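PDB 3DF7: putative ATP-grasp superfamily protein, which is of unknown function but belongs to the ATP-grasp superfamily and so probably binds ATP and a metal ion. Local coordinates for residues A[279-284]-A[299-304]; A[183-188]-A[200-205]; A[13-18]-A[292-297]. One frame throughout, in Å; residues are numbered along the deposited sequence.

Contact 1. Residues A[279-284]-A[299-304]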
ATOM      1  N   GLN A 279     -11.453 -12.861   4.646  1.00  7.43           N
ATOM      2  CA  GLN A 279     -10.857 -12.384   5.888  1.00  8.04           C
ATOM      3  C   GLN A 279     -11.200 -10.927   6.160  1.00  7.79           C
ATOM      4  O   GLN A 279     -11.474 -10.161   5.237  1.00  6.20           O
ATOM      5  CB  GLN A 279      -9.331 -12.479   5.805  1.00  7.90           C
ATOM      6  CG  GLN A 279      -8.798 -13.868   5.538  1.00  7.63           C
ATOM      7  CD  GLN A 279      -9.089 -14.793   6.683  1.00  8.28           C
ATOM      8  OE1 GLN A 279      -9.733 -15.832   6.516  1.00 12.56           O
ATOM      9  NE2 GLN A 279      -8.630 -14.417   7.864  1.00  4.45           N
HETATM   10  N   MSE A 280     -11.189 -10.553   7.435  1.00  6.53           N
HETATM   11  CA  MSE A 280     -11.392  -9.163   7.799  1.00  8.32           C
HETATM   12  C   MSE A 280     -10.120  -8.725   8.507  1.00  8.35           C
HETATM   13  O   MSE A 280      -9.701  -9.349   9.484  1.00  7.72           O
HETATM   14  CB  MSE A 280     -12.574  -8.950   8.756  1.00  7.33           C
HETATM   15  CG  MSE A 280     -12.638  -7.499   9.264  1.00 12.74           C
HETATM   16 SE   MSE A 280     -14.147  -7.043  10.385  1.00 19.82          SE
HETATM   17  CE  MSE A 280     -15.413  -6.551   8.995  1.00 12.19           C
ATOM     18  N   VAL A 281      -9.492  -7.671   8.001  1.00  8.92           N
ATOM     19  CA  VAL A 281      -8.295  -7.136   8.633  1.00  9.34           C
ATOM     20  C   VAL A 281      -8.797  -5.902   9.375  1.00 10.59           C
ATOM     21  O   VAL A 281      -9.551  -5.111   8.815  1.00 10.11           O
ATOM     22  CB  VAL A 281      -7.230  -6.702   7.584  1.00 10.97           C
ATOM     23  CG1 VAL A 281      -6.013  -6.102   8.288  1.00 10.15           C
ATOM     24  CG2 VAL A 281      -6.801  -7.895   6.738  1.00 11.20           C
ATOM     25  N   ARG A 282      -8.425  -5.741  10.637  1.00 10.91           N
ATOM     26  CA  ARG A 282      -8.879  -4.558  11.350  1.00 11.38           C
ATOM     27  C   ARG A 282      -7.886  -4.072  12.381  1.00 11.68           C
ATOM     28  O   ARG A 282      -7.180  -4.859  13.016  1.00  9.89           O
ATOM     29  CB  ARG A 282     -10.238  -4.808  12.020  1.00 13.97           C
ATOM     30  CG  ARG A 282     -10.206  -5.765  13.196  1.00 13.70           C
ATOM     31  CD  ARG A 282     -11.614  -6.060  13.720  1.00 16.03           C
ATOM     32  NE  ARG A 282     -11.570  -7.022  14.815  1.00 12.88           N
ATOM     33  CZ  ARG A 282     -12.623  -7.661  15.314  1.00 14.89           C
ATOM     34  NH1 ARG A 282     -13.842  -7.452  14.824  1.00 12.37           N
ATOM     35  NH2 ARG A 282     -12.447  -8.526  16.302  1.00 11.81           N
ATOM     36  N   LYS A 283      -7.836  -2.753  12.524  1.00 10.78           N
ATOM     37  CA  LYS A 283      -6.957  -2.120  13.485  1.00 12.54           C
ATOM     38  C   LYS A 283      -7.792  -1.942  14.745  1.00 13.01           C
ATOM     39  O   LYS A 283      -8.952  -1.518  14.686  1.00 10.61           O
ATOM     40  CB  LYS A 283      -6.487  -0.765  12.954  1.00 13.39           C
ATOM     41  CG  LYS A 283      -5.573  -0.007  13.896  1.00 16.82           C
ATOM     42  CD  LYS A 283      -5.223   1.367  13.335  1.00 17.78           C
ATOM     43  CE  LYS A 283      -4.485   1.253  12.010  1.00 18.43           C
ATOM     44  NZ  LYS A 283      -4.093   2.581  11.469  1.00 15.63           N
ATOM     45  N   SER A 284      -7.209  -2.289  15.884  1.00 11.15           N
ATOM     46  CA  SER A 284      -7.920  -2.181  17.144  1.00 12.70           C
ATOM     47  C   SER A 284      -6.962  -1.871  18.277  1.00 12.55           C
ATOM     48  O   SER A 284      -5.756  -1.701  18.062  1.00 11.17           O
ATOM     49  CB  SER A 284      -8.658  -3.494  17.434  1.00 13.90           C
ATOM     50  OG  SER A 284      -7.770  -4.607  17.375  1.00 15.49           O
ATOM     51  N   LEU A 299      -3.315  -5.336  15.169  1.00  9.91           N
ATOM     52  CA  LEU A 299      -3.886  -5.506  13.845  1.00 10.74           C
ATOM     53  C   LEU A 299      -4.297  -6.967  13.801  1.00  8.89           C
ATOM     54  O   LEU A 299      -3.476  -7.856  14.032  1.00 10.51           O
ATOM     55  CB  LEU A 299      -2.860  -5.208  12.753  1.00 10.63           C
ATOM     56  CG  LEU A 299      -3.479  -5.168  11.351  1.00 12.92           C
ATOM     57  CD1 LEU A 299      -4.373  -3.940  11.215  1.00 13.44           C
ATOM     58  CD2 LEU A 299      -2.387  -5.138  10.307  1.00 15.39           C
ATOM     59  N   GLU A 300      -5.571  -7.210  13.522  1.00  8.28           N
ATOM     60  CA  GLU A 300      -6.090  -8.567  13.481  1.00  7.35           C
ATOM     61  C   GLU A 300      -6.454  -8.967  12.067  1.00  7.51           C
ATOM     62  O   GLU A 300      -6.683  -8.118  11.207  1.00  7.07           O
ATOM     63  CB  GLU A 300      -7.360  -8.687  14.334  1.00  9.62           C
ATOM     64  CG  GLU A 300      -7.300  -8.096  15.724  1.00 11.73           C
ATOM     65  CD  GLU A 300      -8.686  -7.903  16.315  1.00 10.98           C
ATOM     66  OE1 GLU A 300      -9.390  -8.914  16.531  1.00 11.68           O
ATOM     67  OE2 GLU A 300      -9.077  -6.740  16.550  1.00 11.00           O
ATOM     68  N   ILE A 301      -6.500 -10.278  11.852  1.00  8.16           N
ATOM     69  CA  ILE A 301      -6.902 -10.875  10.585  1.00  8.53           C
ATOM     70  C   ILE A 301      -7.802 -12.027  11.023  1.00 10.54           C
ATOM     71  O   ILE A 301      -7.328 -13.003  11.609  1.00 11.47           O
ATOM     72  CB  ILE A 301      -5.710 -11.437   9.797  1.00  9.71           C
ATOM     73  CG1 ILE A 301      -4.635 -10.358   9.629  1.00  8.76           C
ATOM     74  CG2 ILE A 301      -6.182 -11.912   8.429  1.00  9.16           C
ATOM     75  CD1 ILE A 301      -3.406 -10.836   8.886  1.00  7.95           C
ATOM     76  N   ILE A 302      -9.100 -11.909  10.758  1.00 10.70           N
ATOM     77  CA  ILE A 302     -10.046 -12.939  11.182  1.00 11.90           C
ATOM     78  C   ILE A 302     -10.943 -13.442  10.059  1.00 11.87           C
ATOM     79  O   ILE A 302     -11.247 -12.705   9.123  1.00  9.06           O
ATOM     80  CB  ILE A 302     -10.971 -12.402  12.288  1.00 13.18           C
ATOM     81  CG1 ILE A 302     -11.844 -11.277  11.724  1.00 14.85           C
ATOM     82  CG2 ILE A 302     -10.144 -11.866  13.450  1.00 16.63           C
ATOM     83  CD1 ILE A 302     -12.776 -10.645  12.740  1.00 16.80           C
ATOM     84  N   ASP A 303     -11.375 -14.696  10.155  1.00 12.38           N
ATOM     85  CA  ASP A 303     -12.265 -15.242   9.136  1.00 13.79           C
ATOM     86  C   ASP A 303     -13.585 -14.482   9.209  1.00 15.28           C
ATOM     87  O   ASP A 303     -14.086 -14.200  10.305  1.00 14.35           O
ATOM     88  CB  ASP A 303     -12.559 -16.730   9.366  1.00 14.76           C
ATOM     89  CG  ASP A 303     -11.320 -17.592   9.345  1.00 16.86           C
ATOM     90  OD1 ASP A 303     -10.405 -17.344   8.526  1.00 14.66           O
ATOM     91  OD2 ASP A 303     -11.278 -18.550  10.144  1.00 20.43           O
ATOM     92  N   LEU A 304     -14.138 -14.159   8.044  1.00 15.83           N
ATOM     93  CA  LEU A 304     -15.408 -13.445   7.943  1.00 21.47           C
ATOM     94  C   LEU A 304     -16.383 -14.357   7.194  1.00 26.57           C
ATOM     95  O   LEU A 304     -16.026 -14.952   6.178  1.00 29.68           O
ATOM     96  CB  LEU A 304     -15.217 -12.123   7.192  1.00 15.49           C
ATOM     97  CG  LEU A 304     -16.335 -11.083   7.292  1.00 16.83           C
ATOM     98  CD1 LEU A 304     -16.533 -10.665   8.747  1.00 15.24           C
ATOM     99  CD2 LEU A 304     -15.968  -9.873   6.439  1.00 14.32           C
TER

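Contact 2. Residues A[183-188]-A[200-205]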
ATOM      1  N   LEU A 183      -4.549  -9.120  -8.507  1.00 12.82           N
ATOM      2  CA  LEU A 183      -4.243 -10.100  -7.481  1.00 12.85           C
ATOM      3  C   LEU A 183      -5.396 -10.220  -6.496  1.00 12.23           C
ATOM      4  O   LEU A 183      -5.685 -11.308  -5.991  1.00 11.93           O
ATOM      5  CB  LEU A 183      -2.983  -9.691  -6.721  1.00 11.94           C
ATOM      6  CG  LEU A 183      -1.698  -9.493  -7.524  1.00 13.89           C
ATOM      7  CD1 LEU A 183      -0.553  -9.233  -6.555  1.00 12.03           C
ATOM      8  CD2 LEU A 183      -1.410 -10.728  -8.380  1.00 11.26           C
ATOM      9  N   SER A 184      -6.056  -9.098  -6.229  1.00  9.21           N
ATOM     10  CA  SER A 184      -7.155  -9.092  -5.278  1.00  9.40           C
ATOM     11  C   SER A 184      -7.924  -7.783  -5.305  1.00  8.91           C
ATOM     12  O   SER A 184      -7.363  -6.729  -5.623  1.00  9.07           O
ATOM     13  CB  SER A 184      -6.596  -9.310  -3.867  1.00 10.08           C
ATOM     14  OG  SER A 184      -7.613  -9.269  -2.881  1.00 10.77           O
ATOM     15  N   VAL A 185      -9.215  -7.860  -4.997  1.00  8.43           N
ATOM     16  CA  VAL A 185     -10.054  -6.669  -4.906  1.00  8.60           C
ATOM     17  C   VAL A 185     -10.502  -6.667  -3.451  1.00  9.36           C
ATOM     18  O   VAL A 185     -11.112  -7.632  -2.972  1.00  9.17           O
ATOM     19  CB  VAL A 185     -11.275  -6.726  -5.848  1.00  9.72           C
ATOM     20  CG1 VAL A 185     -12.181  -5.527  -5.585  1.00 12.16           C
ATOM     21  CG2 VAL A 185     -10.807  -6.699  -7.300  1.00 10.39           C
ATOM     22  N   ASN A 186     -10.173  -5.590  -2.747  1.00  8.87           N
ATOM     23  CA  ASN A 186     -10.472  -5.486  -1.328  1.00  9.54           C
ATOM     24  C   ASN A 186     -11.462  -4.396  -0.978  1.00  9.79           C
ATOM     25  O   ASN A 186     -11.550  -3.369  -1.645  1.00 11.22           O
ATOM     26  CB  ASN A 186      -9.174  -5.244  -0.560  1.00  9.30           C
ATOM     27  CG  ASN A 186      -7.961  -5.780  -1.295  1.00 11.94           C
ATOM     28  OD1 ASN A 186      -7.166  -5.015  -1.860  1.00 13.78           O
ATOM     29  ND2 ASN A 186      -7.817  -7.100  -1.307  1.00  7.67           N
ATOM     30  N   GLU A 187     -12.204  -4.630   0.093  1.00  9.33           N
ATOM     31  CA  GLU A 187     -13.188  -3.676   0.566  1.00 10.80           C
ATOM     32  C   GLU A 187     -12.532  -2.895   1.699  1.00 12.06           C
ATOM     33  O   GLU A 187     -11.873  -3.480   2.558  1.00 14.56           O
ATOM     34  CB  GLU A 187     -14.406  -4.434   1.078  1.00 12.55           C
ATOM     35  CG  GLU A 187     -15.564  -3.576   1.512  1.00 13.01           C
ATOM     36  CD  GLU A 187     -16.698  -4.415   2.059  1.00 13.67           C
ATOM     37  OE1 GLU A 187     -16.761  -5.620   1.722  1.00 13.69           O
ATOM     38  OE2 GLU A 187     -17.529  -3.871   2.808  1.00 12.63           O
ATOM     39  N   GLN A 188     -12.693  -1.579   1.700  1.00 11.01           N
ATOM     40  CA  GLN A 188     -12.106  -0.769   2.756  1.00 12.70           C
ATOM     41  C   GLN A 188     -13.193  -0.279   3.706  1.00 12.63           C
ATOM     42  O   GLN A 188     -14.272   0.134   3.278  1.00 13.16           O
ATOM     43  CB  GLN A 188     -11.359   0.432   2.165  1.00 14.04           C
ATOM     44  CG  GLN A 188     -10.239   0.084   1.179  1.00 18.67           C
ATOM     45  CD  GLN A 188      -9.120  -0.740   1.798  1.00 22.58           C
ATOM     46  OE1 GLN A 188      -8.689  -0.483   2.924  1.00 25.56           O
ATOM     47  NE2 GLN A 188      -8.629  -1.727   1.054  1.00 24.36           N
ATOM     48  N   VAL A 200     -11.111  -8.946   2.666  1.00  5.78           N
ATOM     49  CA  VAL A 200     -10.467  -9.595   1.525  1.00  6.53           C
ATOM     50  C   VAL A 200     -11.003 -11.019   1.322  1.00  7.40           C
ATOM     51  O   VAL A 200     -10.820 -11.877   2.182  1.00  7.17           O
ATOM     52  CB  VAL A 200      -8.932  -9.685   1.758  1.00  6.41           C
ATOM     53  CG1 VAL A 200      -8.241 -10.279   0.543  1.00  5.90           C
ATOM     54  CG2 VAL A 200      -8.369  -8.303   2.083  1.00  6.59           C
ATOM     55  N   PRO A 201     -11.667 -11.288   0.180  1.00  8.31           N
ATOM     56  CA  PRO A 201     -11.952 -10.354  -0.915  1.00  7.84           C
ATOM     57  C   PRO A 201     -13.173  -9.484  -0.619  1.00  8.21           C
ATOM     58  O   PRO A 201     -13.938  -9.763   0.305  1.00  7.26           O
ATOM     59  CB  PRO A 201     -12.175 -11.281  -2.103  1.00 10.12           C
ATOM     60  CG  PRO A 201     -12.877 -12.437  -1.462  1.00 10.75           C
ATOM     61  CD  PRO A 201     -12.064 -12.658  -0.193  1.00  8.59           C
ATOM     62  N   ALA A 202     -13.353  -8.438  -1.417  1.00  6.93           N
ATOM     63  CA  ALA A 202     -14.465  -7.517  -1.231  1.00  8.37           C
ATOM     64  C   ALA A 202     -15.821  -8.198  -1.366  1.00 10.05           C
ATOM     65  O   ALA A 202     -15.989  -9.138  -2.146  1.00  9.83           O
ATOM     66  CB  ALA A 202     -14.362  -6.369  -2.234  1.00  9.08           C
ATOM     67  N   ARG A 203     -16.786  -7.710  -0.595  1.00  9.29           N
ATOM     68  CA  ARG A 203     -18.141  -8.238  -0.636  1.00  9.98           C
ATOM     69  C   ARG A 203     -18.897  -7.405  -1.668  1.00 11.94           C
ATOM     70  O   ARG A 203     -19.701  -6.542  -1.322  1.00 11.38           O
ATOM     71  CB  ARG A 203     -18.788  -8.123   0.752  1.00 12.04           C
ATOM     72  CG  ARG A 203     -18.056  -8.943   1.815  1.00 11.27           C
ATOM     73  CD  ARG A 203     -18.522  -8.624   3.232  1.00 12.91           C
ATOM     74  NE  ARG A 203     -18.173  -7.259   3.620  1.00 11.91           N
ATOM     75  CZ  ARG A 203     -18.408  -6.741   4.824  1.00 13.48           C
ATOM     76  NH1 ARG A 203     -18.993  -7.476   5.762  1.00 12.07           N
ATOM     77  NH2 ARG A 203     -18.055  -5.490   5.089  1.00 12.93           N
ATOM     78  N   ILE A 204     -18.605  -7.662  -2.940  1.00 11.87           N
ATOM     79  CA  ILE A 204     -19.232  -6.941  -4.042  1.00 11.00           C
ATOM     80  C   ILE A 204     -19.665  -7.910  -5.136  1.00 11.14           C
ATOM     81  O   ILE A 204     -19.193  -9.045  -5.194  1.00 10.56           O
ATOM     82  CB  ILE A 204     -18.255  -5.914  -4.663  1.00 10.48           C
ATOM     83  CG1 ILE A 204     -16.965  -6.625  -5.082  1.00 10.47           C
ATOM     84  CG2 ILE A 204     -17.971  -4.788  -3.665  1.00 10.92           C
ATOM     85  CD1 ILE A 204     -15.952  -5.740  -5.791  1.00  8.57           C
ATOM     86  N   SER A 205     -20.562  -7.455  -6.005  1.00 11.43           N
ATOM     87  CA  SER A 205     -21.038  -8.287  -7.102  1.00 12.60           C
ATOM     88  C   SER A 205     -19.904  -8.469  -8.103  1.00 11.55           C
ATOM     89  O   SER A 205     -18.943  -7.698  -8.118  1.00 10.76           O
ATOM     90  CB  SER A 205     -22.229  -7.627  -7.803  1.00 13.27           C
ATOM     91  OG  SER A 205     -21.815  -6.475  -8.520  1.00 13.14           O
TER

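Contact 3. Residues A[13-18]-A[292-297]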
ATOM      1  N   GLY A  13      12.944   1.802  10.118  1.00 11.45           N
ATOM      2  CA  GLY A  13      13.419   3.173  10.035  1.00 12.26           C
ATOM      3  C   GLY A  13      13.273   4.010  11.288  1.00 14.05           C
ATOM      4  O   GLY A  13      13.806   3.666  12.343  1.00 15.01           O
ATOM      5  N   GLU A  14      12.556   5.121  11.156  1.00 13.71           N
ATOM      6  CA  GLU A  14      12.318   6.041  12.261  1.00 15.74           C
ATOM      7  C   GLU A  14      11.089   5.592  13.039  1.00 17.27           C
ATOM      8  O   GLU A  14      10.243   4.866  12.519  1.00 17.16           O
ATOM      9  CB  GLU A  14      12.082   7.455  11.721  1.00 15.04           C
ATOM     10  CG  GLU A  14      13.287   8.083  11.029  1.00 18.08           C
ATOM     11  CD  GLU A  14      14.347   8.551  12.013  1.00 17.80           C
ATOM     12  OE1 GLU A  14      14.020   9.394  12.877  1.00 18.89           O
ATOM     13  OE2 GLU A  14      15.499   8.078  11.925  1.00 16.27           O
ATOM     14  N   ARG A  15      10.982   6.022  14.287  1.00 20.13           N
ATOM     15  CA  ARG A  15       9.825   5.648  15.078  1.00 23.39           C
ATOM     16  C   ARG A  15       8.661   6.534  14.645  1.00 23.15           C
ATOM     17  O   ARG A  15       8.815   7.747  14.506  1.00 21.45           O
ATOM     18  CB  ARG A  15      10.106   5.842  16.570  1.00 27.76           C
ATOM     19  CG  ARG A  15       9.017   5.284  17.481  1.00 35.04           C
ATOM     20  CD  ARG A  15       8.831   3.782  17.269  1.00 39.04           C
ATOM     21  NE  ARG A  15       7.894   3.203  18.230  1.00 44.26           N
ATOM     22  CZ  ARG A  15       7.551   1.917  18.260  1.00 45.73           C
ATOM     23  NH1 ARG A  15       8.067   1.069  17.382  1.00 45.32           N
ATOM     24  NH2 ARG A  15       6.690   1.481  19.170  1.00 47.66           N
ATOM     25  N   ILE A  16       7.508   5.921  14.401  1.00 22.40           N
ATOM     26  CA  ILE A  16       6.315   6.660  14.005  1.00 22.15           C
ATOM     27  C   ILE A  16       5.217   6.280  14.992  1.00 21.68           C
ATOM     28  O   ILE A  16       5.371   5.325  15.746  1.00 17.86           O
ATOM     29  CB  ILE A  16       5.858   6.292  12.578  1.00 24.08           C
ATOM     30  CG1 ILE A  16       5.510   4.804  12.507  1.00 23.11           C
ATOM     31  CG2 ILE A  16       6.950   6.634  11.573  1.00 24.54           C
ATOM     32  CD1 ILE A  16       4.938   4.383  11.174  1.00 26.46           C
ATOM     33  N   GLU A  17       4.116   7.026  14.996  1.00 22.41           N
ATOM     34  CA  GLU A  17       3.017   6.732  15.911  1.00 24.44           C
ATOM     35  C   GLU A  17       2.577   5.272  15.771  1.00 22.92           C
ATOM     36  O   GLU A  17       2.510   4.743  14.662  1.00 20.64           O
ATOM     37  CB  GLU A  17       1.840   7.675  15.643  1.00 27.82           C
ATOM     38  CG  GLU A  17       1.287   7.613  14.233  1.00 33.19           C
ATOM     39  CD  GLU A  17       0.285   8.717  13.969  1.00 37.88           C
ATOM     40  OE1 GLU A  17       0.680   9.901  14.037  1.00 40.88           O
ATOM     41  OE2 GLU A  17      -0.895   8.405  13.700  1.00 40.22           O
ATOM     42  N   ASP A  18       2.282   4.634  16.901  1.00 23.44           N
ATOM     43  CA  ASP A  18       1.879   3.228  16.931  1.00 23.56           C
ATOM     44  C   ASP A  18       0.726   2.864  16.008  1.00 23.75           C
ATOM     45  O   ASP A  18       0.718   1.783  15.422  1.00 22.99           O
ATOM     46  CB  ASP A  18       1.512   2.808  18.354  1.00 24.52           C
ATOM     47  CG  ASP A  18       2.586   3.160  19.360  1.00 25.67           C
ATOM     48  OD1 ASP A  18       3.762   3.285  18.963  1.00 26.81           O
ATOM     49  OD2 ASP A  18       2.253   3.300  20.552  1.00 27.45           O
ATOM     50  N   VAL A 292      -0.136  -8.804  14.821  1.00  9.89           N
ATOM     51  CA  VAL A 292       1.024  -8.065  15.326  1.00 10.03           C
ATOM     52  C   VAL A 292       0.525  -6.938  16.219  1.00 11.56           C
ATOM     53  O   VAL A 292      -0.630  -6.518  16.114  1.00 11.38           O
ATOM     54  CB  VAL A 292       1.895  -7.428  14.199  1.00 10.71           C
ATOM     55  CG1 VAL A 292       2.498  -8.517  13.326  1.00 12.73           C
ATOM     56  CG2 VAL A 292       1.065  -6.454  13.368  1.00  9.69           C
ATOM     57  N   SER A 293       1.397  -6.452  17.099  1.00 11.77           N
ATOM     58  CA  SER A 293       1.041  -5.366  18.006  1.00 12.82           C
ATOM     59  C   SER A 293       2.168  -4.340  18.086  1.00 13.51           C
ATOM     60  O   SER A 293       3.335  -4.670  17.885  1.00 11.38           O
ATOM     61  CB  SER A 293       0.790  -5.906  19.420  1.00 11.86           C
ATOM     62  OG  SER A 293      -0.158  -6.959  19.431  1.00 15.37           O
ATOM     63  N   VAL A 294       1.795  -3.096  18.367  1.00 13.33           N
ATOM     64  CA  VAL A 294       2.740  -2.002  18.551  1.00 14.72           C
ATOM     65  C   VAL A 294       2.103  -1.129  19.625  1.00 16.40           C
ATOM     66  O   VAL A 294       1.088  -0.475  19.384  1.00 16.94           O
ATOM     67  CB  VAL A 294       2.949  -1.167  17.269  1.00 15.82           C
ATOM     68  CG1 VAL A 294       3.834   0.040  17.578  1.00 16.61           C
ATOM     69  CG2 VAL A 294       3.606  -2.019  16.188  1.00 14.74           C
ATOM     70  N   GLY A 295       2.693  -1.127  20.813  1.00 17.96           N
ATOM     71  CA  GLY A 295       2.123  -0.346  21.895  1.00 19.14           C
ATOM     72  C   GLY A 295       0.775  -0.953  22.235  1.00 18.32           C
ATOM     73  O   GLY A 295       0.670  -2.170  22.400  1.00 18.45           O
ATOM     74  N   ASP A 296      -0.257  -0.118  22.326  1.00 18.20           N
ATOM     75  CA  ASP A 296      -1.603  -0.593  22.642  1.00 20.62           C
ATOM     76  C   ASP A 296      -2.407  -0.903  21.381  1.00 19.49           C
ATOM     77  O   ASP A 296      -3.576  -1.277  21.460  1.00 19.09           O
ATOM     78  CB  ASP A 296      -2.360   0.448  23.477  1.00 23.56           C
ATOM     79  CG  ASP A 296      -1.747   0.659  24.852  1.00 26.28           C
ATOM     80  OD1 ASP A 296      -1.532  -0.341  25.570  1.00 28.31           O
ATOM     81  OD2 ASP A 296      -1.491   1.827  25.216  1.00 28.83           O
ATOM     82  N   TYR A 297      -1.778  -0.746  20.220  1.00 17.90           N
ATOM     83  CA  TYR A 297      -2.449  -1.008  18.955  1.00 16.47           C
ATOM     84  C   TYR A 297      -2.208  -2.425  18.453  1.00 15.52           C
ATOM     85  O   TYR A 297      -1.101  -2.958  18.549  1.00 14.81           O
ATOM     86  CB  TYR A 297      -1.994   0.000  17.896  1.00 19.07           C
ATOM     87  CG  TYR A 297      -2.681   1.345  17.993  1.00 21.87           C
ATOM     88  CD1 TYR A 297      -3.918   1.560  17.391  1.00 23.15           C
ATOM     89  CD2 TYR A 297      -2.103   2.396  18.704  1.00 24.54           C
ATOM     90  CE1 TYR A 297      -4.568   2.791  17.493  1.00 26.17           C
ATOM     91  CE2 TYR A 297      -2.742   3.632  18.816  1.00 26.34           C
ATOM     92  CZ  TYR A 297      -3.975   3.821  18.207  1.00 27.13           C
ATOM     93  OH  TYR A 297      -4.616   5.035  18.313  1.00 30.09           O
TER
HETATM   94  O   HOH W   1       0.165   2.703  21.906  1.00 36.91           O

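Contact 1. Residues A[279-284]-A[299-304]
Arg282 and Glu300 lie opposite one another in neighbouring antiparallel strands, 279-284 and 299-303, with their side chains on one face of the large antiparallel sheet of this putative ATP-grasp protein. They form an antiparallel hydrogen-bonded pair: the N and O of Arg282 bond to the O and N of Glu300. Met280 with Ile302 is a second such pair. The shortest of these four bonds runs from Met280 N to Ile302 O, 2.7 Å. Between them, Val281 and Ile301 form a non-hydrogen-bonded pair. Here Val281 CA adds a CA-H...O contact to Glu300 O at 3.2 Å.

On the face carrying Met280, Arg282, Glu300 and Ile302, the charged side chains form a salt bridge. The Arg282 guanidinium grips the carboxylate side-on. Arg282 NH2 gives a bond of 3.1 Å to the syn side of Glu300 OE1. Arg282 NE reaches Glu300 OE2, also at 3.1 Å, from above the carboxylate plane. The two planes are 59° apart. Ser284 OG donates to the anti side of Glu300 OE2 at 2.6 Å, and comes from the opposite face to Arg282 NE. OE2 therefore takes two protein donors. Ser284 OG also bonds Thr298 OG1.

On the other face Lys283 NZ pairs with Glu23 and the carbonyl of Ser19. Val281 CG1 packs on Leu299 CD1. Back beside the salt bridge, Ile302 CD1 sits over the centre of the Arg282 guanidinium, 3.9 Å from Arg282 CZ.

Contact 2. Residues A[183-188]-A[200-205]
Glu187 and Arg203 cross at a slant, their carboxylate and guanidinium planes 34° apart. Glu187 CG is anti to the backbone N (chi1 -176°), and the extended chain beyond CG puts the carboxylate at the loop 200-205. Arg203 takes it side-on. Arg203 NE bonds the syn side of Glu187 OE1 at 2.9 Å, nearly straight at 175°. Arg203 NH2 reaches Glu187 OE2 at 2.8 Å, from above the carboxylate plane. The backbone N of Arg203 also donates to OE1, on its anti side and from the opposite face to NE.

Nearer the strand, Ala202 CB lies 3.8 Å from Glu187 CB. Ala202 N donates to Val185 O at 2.8 Å. Val185 CG1 meets Ile204 CD1 at 3.8 Å, the two side chains crossing at about a right angle. Val200 lies alongside Asn186 and points the same way.

The loop leaves strand 194-200 through a cis peptide before Pro201 and leads to helix 206-220. Arg203 centres an inverse gamma turn. Glu187 OE1 takes both Arg203 N and Arg203 NE, so one carboxylate oxygen links the main chain and side chain of the turn's central residue. The pairing of charges is likely to strengthen this grip.

Contact 3. Residues A[13-18]-A[292-297]
Asp18 meets the turn 294-297 with its whole side chain. Asp18 CB lies 3.5 Å from Val294 O and 3.7 Å from Tyr297 CD2, the ring atom nearest to it. Asp18 CG comes next, anti to the carbonyl carbon (chi1 -51°), and it packs against Val294 CG1 at 3.8 Å. Beyond it the two carboxylate oxygens part company. Asp18 OD1 rests on the same methyl, Val294 CG1, at 3.5 Å. Asp18 OD1 also faces Arg15 NH2 of its own segment at 3.4 Å. That oxygen lies well out of the guanidinium plane, so the pair is held by charge alone. Arg15 NH2 in turn touches Val294 CG1.

Asp18 OD2 approaches Gly295 CA. A water donates a hydrogen bond to Asp18 OD2, its oxygen 2.6 Å away. The same water accepts from Asp296 N, which joins the carboxylate to the turn.

Val294 to Tyr297 is a type II' beta turn between strands 292-294 and 297-303, and so a two-residue beta hairpin. Val294 and Tyr297 exchange backbone bonds at its ends. Gly295 has positive phi, which favours glycine, and Asp18 OD2 lies close to its CA. Asp18 itself is at the start of helix 18-35, just after the N-cap Glu17. Val294 also packs on Leu25 of that helix. The Tyr297 ring makes a cation-pi contact with Lys285.

In the fold
All three contacts reach the large antiparallel sheet. Contact 2 comes first in closing along the chain, and contact 1 follows it. Contact 3 joins the N-terminal region to the C-terminal hairpin, so contact 2 is nested inside the loop it closes and contact 1 alternates with it. Contacts 1 and 2 have centres about 14 Å apart and touch through Gln279 N and Val200 O. Contacts 1 and 3 are about 17 Å apart between centres. Both reach the hairpin: contact 1 uses strand 297-303, and contact 3 strand 292-294 and the turn. Contacts 2 and 3 have centres about 27 Å apart and do not touch. Helix 18-35 borders both contacts 1 and 3, and so ties the N-terminal part to the sheet.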